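Local coordinates for protein putative short-chain dehydrogenase/reductase (Burkholderia xenovorans, PDB 5JY1) that binds NAD in a Rossmann fold and, as a short-chain dehydrogenase/reductase, probably catalyses NAD(P)(H)-dependent oxidoreduction, perhaps of 3-oxoacyl substrates, at residues E114-T119 and Y164-A169; W125-A130 and V172-S177; G24-G29 and P194-A199. All coordinates share one frame; numbering follows the deposited sequence.

Overall arrangement
Contacts 1 and 2 both join helix 113-141 to helix 162-182, with centres about 13 Å apart, and the centre of contact 3 is about 20 Å from the centres of both. Along the chain 24-29 comes first, then 114-119 and 125-130 on one helix, 164-169 and 172-177 on helix 162-182, and last 194-199, so contact 3 spans the other two. It brings the start of helix 25-36 to the loop after strand 187-194 in the seven-stranded parallel sheet of this Rossmann fold. Contacts 1 and 3 both touch NAD, from segments whose nearest atoms are about 7 Å apart. Contacts 1 and 2 also meet the second subunit, which ties the cofactor site to the interface.

Contact 1: residues E114-T119 and Y164-A169; sequences EMLEQT and YNTAKA. With NAD (nicotinamide-adenine-dinucleotide), chain E; ACT (acetate ion), chain H.
With chi1 at -63°, T119 keeps OG1 beside its backbone N and turns CG2 to helix 162-182, where the methyl settles 3.6 Å from A167 CB and also against Y164 CA. The segments 114-119 and 164-169 run roughly parallel, their axes at 31°. One turn earlier L116 reaches across more loosely, its CD1 toward T166 CG2. The hydroxyl of T119 stays out of this apolar seam: OG1 is hydrogen-bonded to D163, just ahead of Y164.

Y164 has CG opposite the backbone N (chi1 177°), which carries the phenol to the cofactor. Its OH is hydrogen-bonded to NAD O2D at 2.7 Å, the ribose oxygen lying at the ring edge and near its plane. An acetate, probably from the crystallisation liquor, also meets OH, at a separation too short to trust in detail. The K168 side chain folds so that its CG sits 3.8 Å above the centre of the Y164 ring. From there NZ donates to NAD O3D at 2.9 Å and to F149 O. Tyrosine and lysine spaced this way match the YxxxK signature of the SDR family, and here they hold both nicotinamide-ribose hydroxyls, consistent with a site for hydride-transfer chemistry.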
loop_
_atom_site.group_PDB
_atom_site.type_symbol
_atom_site.label_atom_id
_atom_site.label_comp_id
_atom_site.label_asym_id
_atom_site.label_seq_id
_atom_site.Cartn_x
_atom_site.Cartn_y
_atom_site.Cartn_z
ATOM N N GLU A 114 28.941 9.086 -4.744
ATOM C CA GLU A 114 29.349 9.463 -3.397
ATOM C C GLU A 114 28.152 9.912 -2.565
ATOM O O GLU A 114 28.072 9.612 -1.367
ATOM C CB GLU A 114 30.408 10.562 -3.471
ATOM C CG GLU A 114 31.778 10.099 -3.971
ATOM C CD GLU A 114 31.809 9.723 -5.454
ATOM O OE1 GLU A 114 31.036 10.302 -6.258
ATOM O OE2 GLU A 114 32.616 8.838 -5.815
ATOM N N MET A 115 27.205 10.628 -3.180
ATOM C CA MET A 115 26.012 11.036 -2.444
ATOM C C MET A 115 25.184 9.830 -2.014
ATOM O O MET A 115 24.712 9.774 -0.872
ATOM C CB MET A 115 25.159 11.988 -3.281
ATOM C CG MET A 115 25.796 13.338 -3.522
ATOM S SD MET A 115 24.861 14.307 -4.718
ATOM C CE MET A 115 26.096 15.517 -5.191
ATOM N N LEU A 116 24.981 8.857 -2.917
ATOM C CA LEU A 116 24.213 7.669 -2.542
ATOM C C LEU A 116 24.916 6.883 -1.440
ATOM O O LEU A 116 24.276 6.416 -0.491
ATOM C CB LEU A 116 23.974 6.774 -3.759
ATOM C CG LEU A 116 23.207 5.483 -3.454
ATOM C CD1 LEU A 116 21.816 5.801 -2.912
ATOM C CD2 LEU A 116 23.095 4.583 -4.688
ATOM N N GLU A 117 26.239 6.744 -1.535
ATOM C CA GLU A 117 26.968 6.056 -0.476
ATOM C C GLU A 117 26.791 6.758 0.868
ATOM O O GLU A 117 26.559 6.107 1.895
ATOM C CB GLU A 117 28.449 5.969 -0.848
ATOM C CG GLU A 117 29.293 5.194 0.154
ATOM C CD GLU A 117 30.734 5.028 -0.303
ATOM O OE1 GLU A 117 31.086 5.547 -1.385
ATOM O OE2 GLU A 117 31.512 4.377 0.424
ATOM N N GLN A 118 26.898 8.089 0.879
ATOM C CA GLN A 118 26.772 8.830 2.128
ATOM C C GLN A 118 25.373 8.689 2.714
ATOM O O GLN A 118 25.212 8.529 3.932
ATOM C CB GLN A 118 27.103 10.302 1.893
ATOM C CG GLN A 118 27.054 11.159 3.138
ATOM C CD GLN A 118 27.175 12.631 2.819
ATOM O OE1 GLN A 118 26.307 13.429 3.176
ATOM N NE2 GLN A 118 28.251 13.001 2.131
ATOM N N THR A 119 24.348 8.748 1.860
ATOM C CA THR A 119 22.980 8.628 2.349
ATOM C C THR A 119 22.680 7.208 2.819
ATOM O O THR A 119 22.024 7.021 3.848
ATOM C CB THR A 119 21.997 9.068 1.264
ATOM O OG1 THR A 119 22.213 10.456 0.975
ATOM C CG2 THR A 119 20.582 8.895 1.741
ATOM N N TYR A 164 18.140 9.838 -1.083
ATOM C CA TYR A 164 17.362 9.778 0.145
ATOM C C TYR A 164 16.179 8.824 0.009
ATOM O O TYR A 164 15.946 7.970 0.877
ATOM C CB TYR A 164 16.907 11.199 0.468
ATOM C CG TYR A 164 16.027 11.386 1.664
ATOM C CD1 TYR A 164 16.568 11.488 2.935
ATOM C CD2 TYR A 164 14.653 11.525 1.517
ATOM C CE1 TYR A 164 15.764 11.686 4.036
ATOM C CE2 TYR A 164 13.841 11.730 2.611
ATOM C CZ TYR A 164 14.403 11.809 3.866
ATOM O OH TYR A 164 13.606 12.013 4.964
ATOM N N ASN A 165 15.436 8.939 -1.098
ATOM C CA ASN A 165 14.261 8.094 -1.312
ATOM C C ASN A 165 14.637 6.621 -1.348
ATOM O O ASN A 165 13.907 5.769 -0.829
ATOM C CB ASN A 165 13.553 8.470 -2.620
ATOM C CG ASN A 165 13.119 9.919 -2.674
ATOM O OD1 ASN A 165 12.973 10.591 -1.642
ATOM N ND2 ASN A 165 12.904 10.419 -3.891
ATOM N N THR A 166 15.773 6.306 -1.974
ATOM C CA THR A 166 16.250 4.930 -2.049
ATOM C C THR A 166 16.626 4.400 -0.670
ATOM O O THR A 166 16.197 3.310 -0.274
ATOM C CB THR A 166 17.443 4.876 -3.000
ATOM O OG1 THR A 166 17.000 5.259 -4.310
ATOM C CG2 THR A 166 18.047 3.477 -3.047
ATOM N N ALA A 167 17.419 5.166 0.079
ATOM C CA ALA A 167 17.875 4.698 1.389
ATOM C C ALA A 167 16.712 4.559 2.364
ATOM O O ALA A 167 16.624 3.562 3.094
ATOM C CB ALA A 167 18.932 5.648 1.948
ATOM N N LYS A 168 15.799 5.534 2.378
ATOM C CA LYS A 168 14.671 5.467 3.306
ATOM C C LYS A 168 13.682 4.371 2.917
ATOM O O LYS A 168 13.028 3.787 3.791
ATOM C CB LYS A 168 13.976 6.831 3.390
ATOM C CG LYS A 168 14.799 7.946 4.061
ATOM C CD LYS A 168 15.089 7.630 5.523
ATOM C CE LYS A 168 15.447 8.897 6.298
ATOM N NZ LYS A 168 15.568 8.631 7.767
ATOM N N ALA A 169 13.572 4.051 1.624
ATOM C CA ALA A 169 12.800 2.874 1.239
ATOM C C ALA A 169 13.432 1.603 1.801
ATOM O O ALA A 169 12.725 0.716 2.299
ATOM C CB ALA A 169 12.682 2.794 -0.288
HETATM P PA NAD E . 17.562 17.597 11.409
HETATM O O1A NAD E . 18.455 17.936 10.256
HETATM O O2A NAD E . 16.806 18.795 11.966
HETATM O O5B NAD E . 18.423 16.860 12.637
HETATM C C5B NAD E . 19.335 15.893 12.251
HETATM C C4B NAD E . 20.169 15.470 13.528
HETATM O O4B NAD E . 20.938 14.487 13.205
HETATM C C3B NAD E . 21.114 16.661 13.914
HETATM O O3B NAD E . 21.043 16.901 15.287
HETATM C C2B NAD E . 22.476 16.160 13.497
HETATM O O2B NAD E . 23.572 16.866 14.258
HETATM C C1B NAD E . 22.392 14.874 13.779
HETATM N N9A NAD E . 23.394 14.109 13.059
HETATM C C8A NAD E . 23.803 14.330 11.808
HETATM N N7A NAD E . 24.724 13.433 11.517
HETATM C C5A NAD E . 24.888 12.653 12.589
HETATM C C6A NAD E . 25.740 11.569 12.807
HETATM N N6A NAD E . 26.737 10.851 12.026
HETATM N N1A NAD E . 25.720 10.947 13.970
HETATM C C2A NAD E . 24.864 11.374 14.958
HETATM N N3A NAD E . 24.040 12.430 14.759
HETATM C C4A NAD E . 24.063 13.066 13.545
HETATM O O3 NAD E . 16.503 16.438 10.898
HETATM P PN NAD E . 14.880 16.389 11.062
HETATM O O1N NAD E . 14.252 17.341 10.058
HETATM O O2N NAD E . 14.392 16.743 12.479
HETATM O O5D NAD E . 14.423 14.853 10.643
HETATM C C5D NAD E . 14.666 13.789 11.562
HETATM C C4D NAD E . 14.229 12.428 10.927
HETATM O O4D NAD E . 13.015 12.537 10.389
HETATM C C3D NAD E . 15.178 12.095 9.771
HETATM O O3D NAD E . 15.394 10.768 9.687
HETATM C C2D NAD E . 14.399 12.592 8.529
HETATM O O2D NAD E . 14.953 11.888 7.342
HETATM C C1D NAD E . 13.152 12.272 8.806
HETATM N N1N NAD E . 12.186 13.111 8.116
HETATM C C2N NAD E . 11.924 14.374 8.548
HETATM C C3N NAD E . 10.998 15.181 7.882
HETATM C C7N NAD E . 10.703 16.588 8.350
HETATM O O7N NAD E . 9.766 17.215 7.880
HETATM N N7N NAD E . 11.512 17.193 9.334
HETATM C C4N NAD E . 10.348 14.691 6.779
HETATM C C5N NAD E . 10.599 13.436 6.350
HETATM C C6N NAD E . 11.527 12.630 7.027
HETATM C C ACT H . 14.064 15.413 5.720
HETATM O O ACT H . 13.349 15.770 4.762
HETATM O OXT ACT H . 14.390 14.207 5.733
HETATM C CH3 ACT H . 14.502 16.374 6.786
#

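Contact 2: residues W125-A130 and V172-S177; sequences WATWWA and VGLTRS
G173 O, on the carbonyl that leads into L174, is gripped twice by S177. S177 N makes the ordinary helical bond, and the hydroxyl OG donates at 2.8 Å from the other face of the carbonyl plane, tilted 33° from it. S177 OG has a further partner in N165 ND2 of the second subunit, so this helix turn is linked to the interface.

L174, which follows G173, carries the contact with helix 113-141. Its chi1 of 178° puts CG opposite the backbone N, and the two methyls divide the work. CD1 comes up at the edge of the W128 indole, near the ring plane, 3.8 Å from W128 CE3, and the leucine stands roughly perpendicular to the indole side chain. CD2 lies against the backbone, 3.9 Å from W128 CA, and meets T127 CG2 at 4.0 Å, where the leucine and threonine side chains run alongside in opposite senses. T127 OG1 is hydrogen-bonded back to S123 O, within its own helix.

No hydrogen bond joins the two segments, and the indole N-H groups of W128 and W129 turn to the second subunit. D113 of the second subunit accepts from W128 NE1 with OD1 and from W129 NE1 with OD2, and T166 of that subunit packs on L174. Two long helices, paired with their copies across a subunit boundary, form the four-helix bundle typical of SDR dimer interfaces.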
loop_
_atom_site.group_PDB
_atom_site.type_symbol
_atom_site.label_atom_id
_atom_site.label_comp_id
_atom_site.label_asym_id
_atom_site.label_seq_id
_atom_site.Cartn_x
_atom_site.Cartn_y
_atom_site.Cartn_z
ATOM N N TRP A 125 22.723 2.112 6.913
ATOM C CA TRP A 125 23.706 1.408 7.732
ATOM C C TRP A 125 23.600 1.813 9.197
ATOM O O TRP A 125 23.677 0.963 10.097
ATOM C CB TRP A 125 25.111 1.676 7.201
ATOM C CG TRP A 125 25.451 0.834 6.000
ATOM C CD1 TRP A 125 25.418 1.215 4.687
ATOM C CD2 TRP A 125 25.866 -0.535 6.013
ATOM N NE1 TRP A 125 25.793 0.157 3.876
ATOM C CE2 TRP A 125 26.080 -0.922 4.672
ATOM C CE3 TRP A 125 26.095 -1.467 7.035
ATOM C CZ2 TRP A 125 26.516 -2.206 4.324
ATOM C CZ3 TRP A 125 26.511 -2.738 6.692
ATOM C CH2 TRP A 125 26.725 -3.098 5.346
ATOM N N ALA A 126 23.425 3.106 9.457
ATOM C CA ALA A 126 23.265 3.560 10.837
ATOM C C ALA A 126 22.123 2.832 11.533
ATOM O O ALA A 126 22.250 2.435 12.698
ATOM C CB ALA A 126 23.023 5.065 10.863
ATOM N N THR A 127 20.984 2.684 10.845
ATOM C CA THR A 127 19.841 1.980 11.417
ATOM C C THR A 127 20.154 0.504 11.624
ATOM O O THR A 127 19.878 -0.058 12.689
ATOM C CB THR A 127 18.624 2.160 10.503
ATOM O OG1 THR A 127 18.248 3.541 10.483
ATOM C CG2 THR A 127 17.450 1.334 10.977
ATOM N N TRP A 128 20.737 -0.136 10.607
ATOM C CA TRP A 128 21.160 -1.533 10.696
ATOM C C TRP A 128 22.075 -1.782 11.893
ATOM O O TRP A 128 21.847 -2.709 12.679
ATOM C CB TRP A 128 21.861 -1.903 9.383
ATOM C CG TRP A 128 22.608 -3.229 9.279
ATOM C CD1 TRP A 128 23.924 -3.451 9.559
ATOM C CD2 TRP A 128 22.099 -4.464 8.751
ATOM N NE1 TRP A 128 24.258 -4.757 9.277
ATOM C CE2 TRP A 128 23.151 -5.398 8.776
ATOM C CE3 TRP A 128 20.854 -4.865 8.252
ATOM C CZ2 TRP A 128 22.993 -6.713 8.339
ATOM C CZ3 TRP A 128 20.698 -6.169 7.828
ATOM C CH2 TRP A 128 21.754 -7.078 7.872
ATOM N N TRP A 129 23.129 -0.969 12.038
ATOM C CA TRP A 129 24.079 -1.174 13.129
ATOM C C TRP A 129 23.418 -0.958 14.483
ATOM O O TRP A 129 23.653 -1.718 15.430
ATOM C CB TRP A 129 25.264 -0.222 12.977
ATOM C CG TRP A 129 26.214 -0.576 11.884
ATOM C CD1 TRP A 129 26.584 -1.829 11.490
ATOM C CD2 TRP A 129 26.916 0.339 11.035
ATOM N NE1 TRP A 129 27.488 -1.749 10.447
ATOM C CE2 TRP A 129 27.704 -0.428 10.150
ATOM C CE3 TRP A 129 26.950 1.734 10.935
ATOM C CZ2 TRP A 129 28.519 0.152 9.182
ATOM C CZ3 TRP A 129 27.767 2.311 9.969
ATOM C CH2 TRP A 129 28.539 1.518 9.107
ATOM N N ALA A 130 22.595 0.083 14.598
ATOM C CA ALA A 130 21.991 0.371 15.892
ATOM C C ALA A 130 20.961 -0.685 16.265
ATOM O O ALA A 130 20.889 -1.096 17.429
ATOM C CB ALA A 130 21.366 1.764 15.879
ATOM N N VAL A 172 12.337 0.834 5.278
ATOM C CA VAL A 172 11.053 0.150 5.421
ATOM C C VAL A 172 11.221 -1.359 5.288
ATOM O O VAL A 172 10.637 -2.134 6.058
ATOM C CB VAL A 172 10.032 0.701 4.406
ATOM C CG1 VAL A 172 8.729 -0.088 4.490
ATOM C CG2 VAL A 172 9.780 2.183 4.656
ATOM N N GLY A 173 12.021 -1.807 4.316
ATOM C CA GLY A 173 12.260 -3.235 4.186
ATOM C C GLY A 173 12.942 -3.818 5.412
ATOM O O GLY A 173 12.601 -4.916 5.859
ATOM N N LEU A 174 13.904 -3.080 5.978
ATOM C CA LEU A 174 14.598 -3.540 7.178
ATOM C C LEU A 174 13.651 -3.579 8.375
ATOM O O LEU A 174 13.697 -4.519 9.180
ATOM C CB LEU A 174 15.792 -2.626 7.450
ATOM C CG LEU A 174 16.624 -2.917 8.704
ATOM C CD1 LEU A 174 17.114 -4.367 8.703
ATOM C CD2 LEU A 174 17.795 -1.936 8.783
ATOM N N THR A 175 12.776 -2.573 8.484
ATOM C CA THR A 175 11.781 -2.525 9.552
ATOM C C THR A 175 10.879 -3.753 9.520
ATOM O O THR A 175 10.665 -4.422 10.537
ATOM C CB THR A 175 10.942 -1.250 9.405
ATOM O OG1 THR A 175 11.791 -0.099 9.522
ATOM C CG2 THR A 175 9.826 -1.193 10.469
ATOM N N ARG A 176 10.329 -4.063 8.345
ATOM C CA ARG A 176 9.471 -5.237 8.233
ATOM C C ARG A 176 10.225 -6.528 8.550
ATOM O O ARG A 176 9.661 -7.434 9.170
ATOM C CB ARG A 176 8.860 -5.294 6.830
ATOM C CG ARG A 176 7.973 -4.091 6.523
ATOM C CD ARG A 176 7.494 -4.157 5.082
ATOM N NE ARG A 176 6.610 -3.047 4.725
ATOM C CZ ARG A 176 6.517 -2.559 3.491
ATOM N NH1 ARG A 176 7.262 -3.074 2.514
ATOM N NH2 ARG A 176 5.698 -1.547 3.235
ATOM N N SER A 177 11.491 -6.641 8.121
ATOM C CA SER A 177 12.246 -7.865 8.366
ATOM C C SER A 177 12.438 -8.093 9.854
ATOM O O SER A 177 12.246 -9.203 10.363
ATOM C CB SER A 177 13.617 -7.795 7.682
ATOM O OG SER A 177 13.513 -7.547 6.294
#

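Contact 3: residues G24-G29 and P194-A199; sequences GGIGRG and PTAMGA. With NAD (nicotinamide-adenine-dinucleotide), chain E.
G25 and G198 pass backbone to backbone, CA to CA at 4.3 Å, with G25 in a positive-phi conformation (58°) and M197, just before G198, at the centre of an inverse gamma turn. Beside them I26 supplies the side-chain packing. Its CG1 lies next to the backbone N (chi1 -72°) and begins an extended chain that lets CD1 reach P194 CG at 3.6 Å, the two side chains meeting at a slant. On the way CG1 touches A196 CB at 3.9 Å. The same CD1 also lies against N7N of the nicotinamide amide, and I231 of helix 227-239 packs on I26, P194 and A196 alike.

G24 to G27 are the end of the TGxxxGxG motif of the SDR Rossmann fold, which leads into the first helix. I26 N points almost straight at NAD O2N, 2.6 Å away with an N-H...O angle of 175°. G25, with no side chain in the way, brings its CA to 3.3 Å from that same O2N. The helix start probably gives the negative diphosphate some dipole stabilisation.

At the adenosine-side phosphate, A199 N, at the beginning of helix 199-207, donates to NAD O2A at 3.2 Å, so each phosphate receives a backbone N-H from a helix start. A196 holds the carboxamide: its N donates to NAD O7N at 3.0 Å, and its O accepts a weak bond from N7N.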
loop_
_atom_site.group_PDB
_atom_site.type_symbol
_atom_site.label_atom_id
_atom_site.label_comp_id
_atom_site.label_asym_id
_atom_site.label_seq_id
_atom_site.Cartn_x
_atom_site.Cartn_y
_atom_site.Cartn_z
ATOM N N GLY A 24 18.737 18.115 17.737
ATOM C CA GLY A 24 17.880 19.087 17.093
ATOM C C GLY A 24 16.678 18.443 16.434
ATOM O O GLY A 24 16.521 17.220 16.435
ATOM N N GLY A 25 15.808 19.301 15.896
ATOM C CA GLY A 25 14.733 18.859 15.020
ATOM C C GLY A 25 13.802 17.854 15.666
ATOM O O GLY A 25 13.406 17.979 16.832
ATOM N N ILE A 26 13.441 16.830 14.891
ATOM C CA ILE A 26 12.493 15.835 15.380
ATOM C C ILE A 26 13.109 15.004 16.499
ATOM O O ILE A 26 12.436 14.672 17.484
ATOM C CB ILE A 26 11.997 14.958 14.213
ATOM C CG1 ILE A 26 11.053 15.775 13.330
ATOM C CG2 ILE A 26 11.298 13.725 14.746
ATOM C CD1 ILE A 26 10.540 15.051 12.088
ATOM N N GLY A 27 14.395 14.660 16.377
ATOM C CA GLY A 27 15.029 13.857 17.409
ATOM C C GLY A 27 15.007 14.536 18.764
ATOM O O GLY A 27 14.785 13.891 19.791
ATOM N N ARG A 28 15.241 15.853 18.782
ATOM C CA ARG A 28 15.145 16.619 20.020
ATOM C C ARG A 28 13.726 16.599 20.570
ATOM O O ARG A 28 13.519 16.461 21.783
ATOM C CB ARG A 28 15.596 18.058 19.776
ATOM C CG ARG A 28 15.268 19.009 20.923
ATOM C CD ARG A 28 15.782 20.405 20.632
ATOM N NE ARG A 28 15.470 21.340 21.711
ATOM C CZ ARG A 28 14.321 22.002 21.815
ATOM N NH1 ARG A 28 13.365 21.827 20.911
ATOM N NH2 ARG A 28 14.122 22.834 22.830
ATOM N N GLY A 29 12.734 16.755 19.694
ATOM C CA GLY A 29 11.355 16.726 20.149
ATOM C C GLY A 29 10.974 15.375 20.715
ATOM O O GLY A 29 10.290 15.291 21.740
ATOM N N PRO A 194 7.381 11.191 9.250
ATOM C CA PRO A 194 6.933 12.448 9.853
ATOM C C PRO A 194 7.120 13.636 8.927
ATOM O O PRO A 194 7.923 13.579 7.990
ATOM C CB PRO A 194 7.852 12.566 11.074
ATOM C CG PRO A 194 9.196 12.059 10.496
ATOM C CD PRO A 194 8.811 10.941 9.512
ATOM N N THR A 195 6.393 14.720 9.173
ATOM C CA THR A 195 6.813 16.032 8.702
ATOM C C THR A 195 6.742 16.982 9.884
ATOM O O THR A 195 5.825 16.885 10.705
ATOM C CB THR A 195 5.971 16.568 7.531
ATOM O OG1 THR A 195 4.625 16.830 7.957
ATOM C CG2 THR A 195 5.947 15.563 6.398
ATOM N N ALA A 196 7.722 17.873 9.988
ATOM C CA ALA A 196 7.737 18.809 11.107
ATOM C C ALA A 196 8.711 19.942 10.813
ATOM O O ALA A 196 9.505 19.887 9.870
ATOM C CB ALA A 196 8.101 18.111 12.420
ATOM N N MET A 197 8.638 20.976 11.651
ATOM C CA MET A 197 9.482 22.162 11.511
ATOM C C MET A 197 10.852 21.863 12.119
ATOM O O MET A 197 11.145 22.178 13.274
ATOM C CB MET A 197 8.803 23.365 12.159
ATOM C CG MET A 197 7.502 23.765 11.453
ATOM S SD MET A 197 6.567 25.083 12.270
ATOM C CE MET A 197 5.976 24.214 13.720
ATOM N N GLY A 198 11.697 21.214 11.318
ATOM C CA GLY A 198 13.070 20.928 11.679
ATOM C C GLY A 198 14.051 21.824 10.950
ATOM O O GLY A 198 13.698 22.895 10.443
ATOM N N ALA A 199 15.313 21.373 10.888
ATOM C CA ALA A 199 16.361 22.196 10.286
ATOM C C ALA A 199 16.068 22.488 8.818
ATOM O O ALA A 199 16.259 23.619 8.354
ATOM C CB ALA A 199 17.725 21.518 10.437
HETATM P PA NAD E . 17.562 17.597 11.409
HETATM O O1A NAD E . 18.455 17.936 10.256
HETATM O O2A NAD E . 16.806 18.795 11.966
HETATM O O5B NAD E . 18.423 16.860 12.637
HETATM C C5B NAD E . 19.335 15.893 12.251
HETATM C C4B NAD E . 20.169 15.470 13.528
HETATM O O4B NAD E . 20.938 14.487 13.205
HETATM C C3B NAD E . 21.114 16.661 13.914
HETATM O O3B NAD E . 21.043 16.901 15.287
HETATM C C2B NAD E . 22.476 16.160 13.497
HETATM O O2B NAD E . 23.572 16.866 14.258
HETATM C C1B NAD E . 22.392 14.874 13.779
HETATM N N9A NAD E . 23.394 14.109 13.059
HETATM C C8A NAD E . 23.803 14.330 11.808
HETATM N N7A NAD E . 24.724 13.433 11.517
HETATM C C5A NAD E . 24.888 12.653 12.589
HETATM C C6A NAD E . 25.740 11.569 12.807
HETATM N N6A NAD E . 26.737 10.851 12.026
HETATM N N1A NAD E . 25.720 10.947 13.970
HETATM C C2A NAD E . 24.864 11.374 14.958
HETATM N N3A NAD E . 24.040 12.430 14.759
HETATM C C4A NAD E . 24.063 13.066 13.545
HETATM O O3 NAD E . 16.503 16.438 10.898
HETATM P PN NAD E . 14.880 16.389 11.062
HETATM O O1N NAD E . 14.252 17.341 10.058
HETATM O O2N NAD E . 14.392 16.743 12.479
HETATM O O5D NAD E . 14.423 14.853 10.643
HETATM C C5D NAD E . 14.666 13.789 11.562
HETATM C C4D NAD E . 14.229 12.428 10.927
HETATM O O4D NAD E . 13.015 12.537 10.389
HETATM C C3D NAD E . 15.178 12.095 9.771
HETATM O O3D NAD E . 15.394 10.768 9.687
HETATM C C2D NAD E . 14.399 12.592 8.529
HETATM O O2D NAD E . 14.953 11.888 7.342
HETATM C C1D NAD E . 13.152 12.272 8.806
HETATM N N1N NAD E . 12.186 13.111 8.116
HETATM C C2N NAD E . 11.924 14.374 8.548
HETATM C C3N NAD E . 10.998 15.181 7.882
HETATM C C7N NAD E . 10.703 16.588 8.350
HETATM O O7N NAD E . 9.766 17.215 7.880
HETATM N N7N NAD E . 11.512 17.193 9.334
HETATM C C4N NAD E . 10.348 14.691 6.779
HETATM C C5N NAD E . 10.599 13.436 6.350
HETATM C C6N NAD E . 11.527 12.630 7.027
#